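Local atomic coordinates of exported gluconolactonase (Xanthomonas campestris pv. campestris, PDB entry 3DR2), a protein that hydrolyses D-glucono-1,5-lactone to gluconate as a calcium-binding six-bladed beta-propeller lactonase of the SMP-30 family, in glucose secondary metabolism. Residues 35-49 / 292-304. Sequence-based numbering, arbitrary orientation.
With CA (calcium ion), chain D.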
loop_
_atom_site.group_PDB
_atom_site.type_symbol
_atom_site.label_atom_id
_atom_site.label_comp_id
_atom_site.label_asym_id
_atom_site.label_seq_id
_atom_site.Cartn_x
_atom_site.Cartn_y
_atom_site.Cartn_z
ATOM N N ALA A 35 -12.323 18.881 -24.115
ATOM C CA ALA A 35 -11.986 17.664 -23.384
ATOM C C ALA A 35 -12.063 17.862 -21.875
ATOM O O ALA A 35 -11.599 18.873 -21.348
ATOM C CB ALA A 35 -10.585 17.195 -23.773
ATOM N N ARG A 36 -12.657 16.887 -21.190
ATOM C CA ARG A 36 -12.788 16.914 -19.737
ATOM C C ARG A 36 -12.115 15.657 -19.187
ATOM O O ARG A 36 -12.168 14.600 -19.809
ATOM C CB ARG A 36 -14.264 16.946 -19.335
ATOM C CG ARG A 36 -14.956 18.273 -19.627
ATOM C CD ARG A 36 -14.442 19.378 -18.712
ATOM N NE ARG A 36 -15.058 20.676 -18.997
ATOM C CZ ARG A 36 -14.796 21.413 -20.074
ATOM N NH1 ARG A 36 -13.924 20.990 -20.983
ATOM N NH2 ARG A 36 -15.405 22.579 -20.241
ATOM N N LEU A 37 -11.478 15.777 -18.026
ATOM C CA LEU A 37 -10.768 14.652 -17.421
ATOM C C LEU A 37 -11.689 13.547 -16.913
ATOM O O LEU A 37 -12.742 13.822 -16.346
ATOM C CB LEU A 37 -9.896 15.145 -16.260
ATOM C CG LEU A 37 -8.909 14.130 -15.674
ATOM C CD1 LEU A 37 -7.790 13.870 -16.670
ATOM C CD2 LEU A 37 -8.333 14.670 -14.371
ATOM N N LEU A 38 -11.267 12.300 -17.116
ATOM C CA LEU A 38 -12.021 11.130 -16.677
ATOM C C LEU A 38 -11.215 10.315 -15.676
ATOM O O LEU A 38 -9.981 10.385 -15.648
ATOM C CB LEU A 38 -12.353 10.214 -17.859
ATOM C CG LEU A 38 -13.263 10.703 -18.987
ATOM C CD1 LEU A 38 -14.608 11.103 -18.418
ATOM C CD2 LEU A 38 -12.624 11.860 -19.697
ATOM N N THR A 39 -11.921 9.537 -14.864
ATOM C CA THR A 39 -11.282 8.667 -13.885
ATOM C C THR A 39 -11.408 7.239 -14.398
ATOM O O THR A 39 -12.520 6.753 -14.616
ATOM C CB THR A 39 -11.973 8.769 -12.512
ATOM O OG1 THR A 39 -11.881 10.116 -12.037
ATOM C CG2 THR A 39 -11.315 7.825 -11.508
ATOM N N LEU A 40 -10.273 6.570 -14.593
ATOM C CA LEU A 40 -10.269 5.197 -15.090
ATOM C C LEU A 40 -10.109 4.172 -13.975
ATOM O O LEU A 40 -10.504 3.020 -14.123
ATOM C CB LEU A 40 -9.143 5.003 -16.111
ATOM C CG LEU A 40 -9.157 5.920 -17.337
ATOM C CD1 LEU A 40 -7.983 5.596 -18.247
ATOM C CD2 LEU A 40 -10.466 5.743 -18.085
ATOM N N TYR A 41 -9.519 4.597 -12.864
ATOM C CA TYR A 41 -9.300 3.713 -11.725
ATOM C C TYR A 41 -9.091 4.594 -10.507
ATOM O O TYR A 41 -8.492 5.657 -10.612
ATOM C CB TYR A 41 -8.050 2.856 -11.959
ATOM C CG TYR A 41 -7.870 1.699 -10.996
ATOM C CD1 TYR A 41 -8.640 0.543 -11.112
ATOM C CD2 TYR A 41 -6.902 1.747 -9.989
ATOM C CE1 TYR A 41 -8.451 -0.543 -10.256
ATOM C CE2 TYR A 41 -6.702 0.673 -9.128
ATOM C CZ TYR A 41 -7.482 -0.474 -9.270
ATOM O OH TYR A 41 -7.276 -1.562 -8.447
ATOM N N ASP A 42 -9.590 4.173 -9.355
ATOM C CA ASP A 42 -9.404 4.977 -8.153
ATOM C C ASP A 42 -9.198 4.114 -6.924
ATOM O O ASP A 42 -9.443 4.554 -5.808
ATOM C CB ASP A 42 -10.607 5.915 -7.948
ATOM C CG ASP A 42 -11.904 5.177 -7.627
ATOM O OD1 ASP A 42 -11.929 3.931 -7.599
ATOM O OD2 ASP A 42 -12.917 5.865 -7.401
ATOM N N GLN A 43 -8.716 2.892 -7.133
ATOM C CA GLN A 43 -8.522 1.969 -6.022
ATOM C C GLN A 43 -7.077 1.604 -5.677
ATOM O O GLN A 43 -6.838 0.662 -4.930
ATOM C CB GLN A 43 -9.328 0.689 -6.272
ATOM C CG GLN A 43 -10.836 0.915 -6.323
ATOM C CD GLN A 43 -11.383 1.434 -5.011
ATOM O OE1 GLN A 43 -11.171 0.827 -3.957
ATOM N NE2 GLN A 43 -12.099 2.554 -5.064
ATOM N N ALA A 44 -6.112 2.342 -6.212
ATOM C CA ALA A 44 -4.711 2.056 -5.897
ATOM C C ALA A 44 -4.310 2.886 -4.683
ATOM O O ALA A 44 -5.158 3.496 -4.035
ATOM C CB ALA A 44 -3.827 2.426 -7.082
ATOM N N THR A 45 -3.022 2.898 -4.351
ATOM C CA THR A 45 -2.567 3.735 -3.248
ATOM C C THR A 45 -1.598 4.801 -3.765
ATOM O O THR A 45 -1.735 5.975 -3.443
ATOM C CB THR A 45 -1.871 2.933 -2.138
ATOM O OG1 THR A 45 -2.809 2.038 -1.524
ATOM C CG2 THR A 45 -1.336 3.888 -1.076
ATOM N N TRP A 46 -0.623 4.396 -4.576
ATOM C CA TRP A 46 0.342 5.352 -5.111
ATOM C C TRP A 46 0.634 5.020 -6.570
ATOM O O TRP A 46 1.596 4.318 -6.879
ATOM C CB TRP A 46 1.632 5.312 -4.277
ATOM C CG TRP A 46 2.632 6.397 -4.595
ATOM C CD1 TRP A 46 3.337 6.549 -5.755
ATOM C CD2 TRP A 46 3.068 7.447 -3.721
ATOM N NE1 TRP A 46 4.185 7.624 -5.658
ATOM C CE2 TRP A 46 4.042 8.194 -4.421
ATOM C CE3 TRP A 46 2.733 7.828 -2.414
ATOM C CZ2 TRP A 46 4.689 9.304 -3.855
ATOM C CZ3 TRP A 46 3.377 8.933 -1.850
ATOM C CH2 TRP A 46 4.344 9.655 -2.573
ATOM N N SER A 47 -0.216 5.530 -7.456
ATOM C CA SER A 47 -0.092 5.290 -8.891
ATOM C C SER A 47 1.105 6.013 -9.482
ATOM O O SER A 47 1.346 7.187 -9.185
ATOM C CB SER A 47 -1.367 5.741 -9.605
ATOM O OG SER A 47 -2.478 4.972 -9.172
ATOM N N GLU A 48 1.827 5.310 -10.349
ATOM C CA GLU A 48 3.027 5.855 -10.977
ATOM C C GLU A 48 3.371 5.141 -12.283
ATOM O O GLU A 48 2.750 4.144 -12.643
ATOM C CB GLU A 48 4.209 5.705 -10.011
ATOM C CG GLU A 48 4.732 7.010 -9.429
ATOM C CD GLU A 48 5.724 7.683 -10.340
ATOM O OE1 GLU A 48 5.566 7.588 -11.577
ATOM O OE2 GLU A 48 6.667 8.320 -9.825
ATOM N N GLY A 49 4.366 5.687 -12.980
ATOM C CA GLY A 49 4.877 5.111 -14.213
ATOM C C GLY A 49 3.972 4.590 -15.318
ATOM O O GLY A 49 4.100 3.432 -15.728
ATOM N N PHE A 292 -2.880 10.075 -20.449
ATOM C CA PHE A 292 -3.102 9.326 -19.218
ATOM C C PHE A 292 -2.293 9.990 -18.099
ATOM O O PHE A 292 -1.126 10.350 -18.290
ATOM C CB PHE A 292 -2.656 7.874 -19.399
ATOM C CG PHE A 292 -3.457 7.118 -20.424
ATOM C CD1 PHE A 292 -4.591 6.408 -20.050
ATOM C CD2 PHE A 292 -3.085 7.130 -21.765
ATOM C CE1 PHE A 292 -5.349 5.716 -20.998
ATOM C CE2 PHE A 292 -3.835 6.442 -22.722
ATOM C CZ PHE A 292 -4.969 5.734 -22.333
ATOM N N ILE A 293 -2.919 10.147 -16.935
ATOM C CA ILE A 293 -2.272 10.788 -15.791
ATOM C C ILE A 293 -2.428 9.943 -14.529
ATOM O O ILE A 293 -3.522 9.476 -14.225
ATOM C CB ILE A 293 -2.905 12.166 -15.515
ATOM C CG1 ILE A 293 -2.972 12.986 -16.805
ATOM C CG2 ILE A 293 -2.100 12.908 -14.450
ATOM C CD1 ILE A 293 -3.748 14.276 -16.652
ATOM N N THR A 294 -1.331 9.742 -13.800
ATOM C CA THR A 294 -1.377 8.967 -12.559
ATOM C C THR A 294 -1.266 9.905 -11.365
ATOM O O THR A 294 -0.651 10.968 -11.458
ATOM C CB THR A 294 -0.223 7.947 -12.473
ATOM O OG1 THR A 294 1.019 8.599 -12.772
ATOM C CG2 THR A 294 -0.450 6.797 -13.445
ATOM N N GLY A 295 -1.860 9.508 -10.244
ATOM C CA GLY A 295 -1.799 10.329 -9.047
ATOM C C GLY A 295 -2.511 9.646 -7.900
ATOM O O GLY A 295 -3.715 9.404 -7.967
ATOM N N GLY A 296 -1.771 9.320 -6.845
ATOM C CA GLY A 296 -2.384 8.656 -5.709
ATOM C C GLY A 296 -3.167 7.410 -6.084
ATOM O O GLY A 296 -2.696 6.568 -6.845
ATOM N N PRO A 297 -4.391 7.269 -5.572
ATOM C CA PRO A 297 -5.202 6.090 -5.883
ATOM C C PRO A 297 -5.691 6.028 -7.329
ATOM O O PRO A 297 -6.247 5.012 -7.751
ATOM C CB PRO A 297 -6.384 6.219 -4.917
ATOM C CG PRO A 297 -5.856 7.078 -3.806
ATOM C CD PRO A 297 -5.047 8.105 -4.552
ATOM N N CYS A 298 -5.445 7.085 -8.094
ATOM C CA CYS A 298 -5.987 7.168 -9.445
ATOM C C CYS A 298 -5.167 7.099 -10.717
ATOM O O CYS A 298 -3.972 7.387 -10.753
ATOM C CB CYS A 298 -6.808 8.452 -9.566
ATOM S SG CYS A 298 -7.931 8.784 -8.208
ATOM N N LEU A 299 -5.888 6.755 -11.780
ATOM C CA LEU A 299 -5.376 6.734 -13.141
ATOM C C LEU A 299 -6.457 7.564 -13.843
ATOM O O LEU A 299 -7.618 7.151 -13.909
ATOM C CB LEU A 299 -5.352 5.319 -13.724
ATOM C CG LEU A 299 -4.433 5.031 -14.923
ATOM C CD1 LEU A 299 -5.216 4.257 -15.963
ATOM C CD2 LEU A 299 -3.856 6.302 -15.529
ATOM N N TRP A 300 -6.090 8.748 -14.318
ATOM C CA TRP A 300 -7.047 9.612 -15.007
ATOM C C TRP A 300 -6.726 9.626 -16.496
ATOM O O TRP A 300 -5.641 9.223 -16.912
ATOM C CB TRP A 300 -6.960 11.040 -14.471
ATOM C CG TRP A 300 -7.217 11.182 -12.998
ATOM C CD1 TRP A 300 -8.396 10.965 -12.338
ATOM C CD2 TRP A 300 -6.279 11.624 -12.008
ATOM N NE1 TRP A 300 -8.251 11.254 -10.999
ATOM C CE2 TRP A 300 -6.961 11.658 -10.770
ATOM C CE3 TRP A 300 -4.928 11.998 -12.048
ATOM C CZ2 TRP A 300 -6.338 12.054 -9.581
ATOM C CZ3 TRP A 300 -4.308 12.393 -10.864
ATOM C CH2 TRP A 300 -5.017 12.416 -9.648
ATOM N N MET A 301 -7.669 10.096 -17.307
ATOM C CA MET A 301 -7.430 10.166 -18.742
ATOM C C MET A 301 -8.150 11.352 -19.365
ATOM O O MET A 301 -9.280 11.667 -18.996
ATOM C CB MET A 301 -7.871 8.871 -19.437
ATOM C CG MET A 301 -7.510 8.808 -20.928
ATOM S SD MET A 301 -8.833 9.379 -22.070
ATOM C CE MET A 301 -9.921 7.958 -21.984
ATOM N N LEU A 302 -7.475 12.010 -20.301
ATOM C CA LEU A 302 -8.033 13.161 -21.000
ATOM C C LEU A 302 -8.092 12.823 -22.487
ATOM O O LEU A 302 -7.066 12.777 -23.169
ATOM C CB LEU A 302 -7.149 14.395 -20.786
ATOM C CG LEU A 302 -7.736 15.724 -21.274
ATOM C CD1 LEU A 302 -8.970 16.057 -20.457
ATOM C CD2 LEU A 302 -6.701 16.834 -21.140
ATOM N N PRO A 303 -9.303 12.589 -23.012
ATOM C CA PRO A 303 -9.475 12.251 -24.425
ATOM C C PRO A 303 -9.525 13.493 -25.306
ATOM O O PRO A 303 -10.428 14.317 -25.186
ATOM C CB PRO A 303 -10.785 11.480 -24.420
ATOM C CG PRO A 303 -11.587 12.246 -23.416
ATOM C CD PRO A 303 -10.594 12.538 -22.296
ATOM N N LEU A 304 -8.549 13.616 -26.196
ATOM C CA LEU A 304 -8.477 14.767 -27.080
ATOM C C LEU A 304 -9.329 14.575 -28.321
ATOM O O LEU A 304 -9.580 13.450 -28.747
ATOM C CB LEU A 304 -7.029 15.017 -27.506
ATOM C CG LEU A 304 -6.013 15.209 -26.383
ATOM C CD1 LEU A 304 -4.633 15.456 -26.973
ATOM C CD2 LEU A 304 -6.442 16.368 -25.510
HETATM CA CA CA D . 8.809 9.497 -10.528
HETATM O O HOH W 1 -10.692 10.944 -9.433
HETATM O O HOH W 2 1.172 9.152 -6.690
HETATM O O HOH W 3 9.107 10.270 -12.775
HETATM O O HOH W 4 8.499 8.784 -8.106
HETATM O O HOH W 5 8.570 7.365 -11.622
HETATM O O HOH W 6 6.647 9.809 -11.638
#
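Antiparallel backbone pairing joins L38 and M301, each N-H bonding to the other's carbonyl (L38 N to M301 O, 2.8 Å). T39 and W300 follow as a non-hydrogen-bonded pair. The register then slips by one residue: L40 and Y41 both face L299, a classic beta bulge in which L299 O takes a strong bond from L40 N (2.8 Å) and a weak one from Y41 N, while L299 N returns to Y41 O.

Apolar groups pack on both sides of this pairing. With CG anti to the backbone N (chi1 -170°), L37 lays CD2 over the face of the W300 five-membered ring, 4.3 Å from its centroid and 26° off the normal, a CH-pi contact; CD1 reaches I293. T39 OG1 sits instead at the indole edge, where one water links it to W300 NE1. L40 CD1 presses on M301 CB (3.5 Å) and meets the edge of the F292 ring.

The topology is that of a closing propeller blade: strand 38-41, from near the N-terminus, adds to the C-terminal hairpin 290-295/298-303, sealing the ring by a Velcro-like closure. The chain turns a corner at L40, and strand 47-53 enters the neighbouring blade.

Polar contacts follow at the hairpin's type II' turn, G295 to C298. P297 O accepts A44 N in the carbonyl plane, on a lone pair (3.1 Å). G296 O is gripped twice by S47, from N and from OG, each at 2.8 Å. T294 packs CB against S47 CB, its OG1 bonding to S280.

Calcium coordination comes next along the chain: E48 OE2 binds the ion at 2.5 Å, with N134, N191 and D242 completing the protein ligands, while OE1 accepts G49 N and N281 ND2.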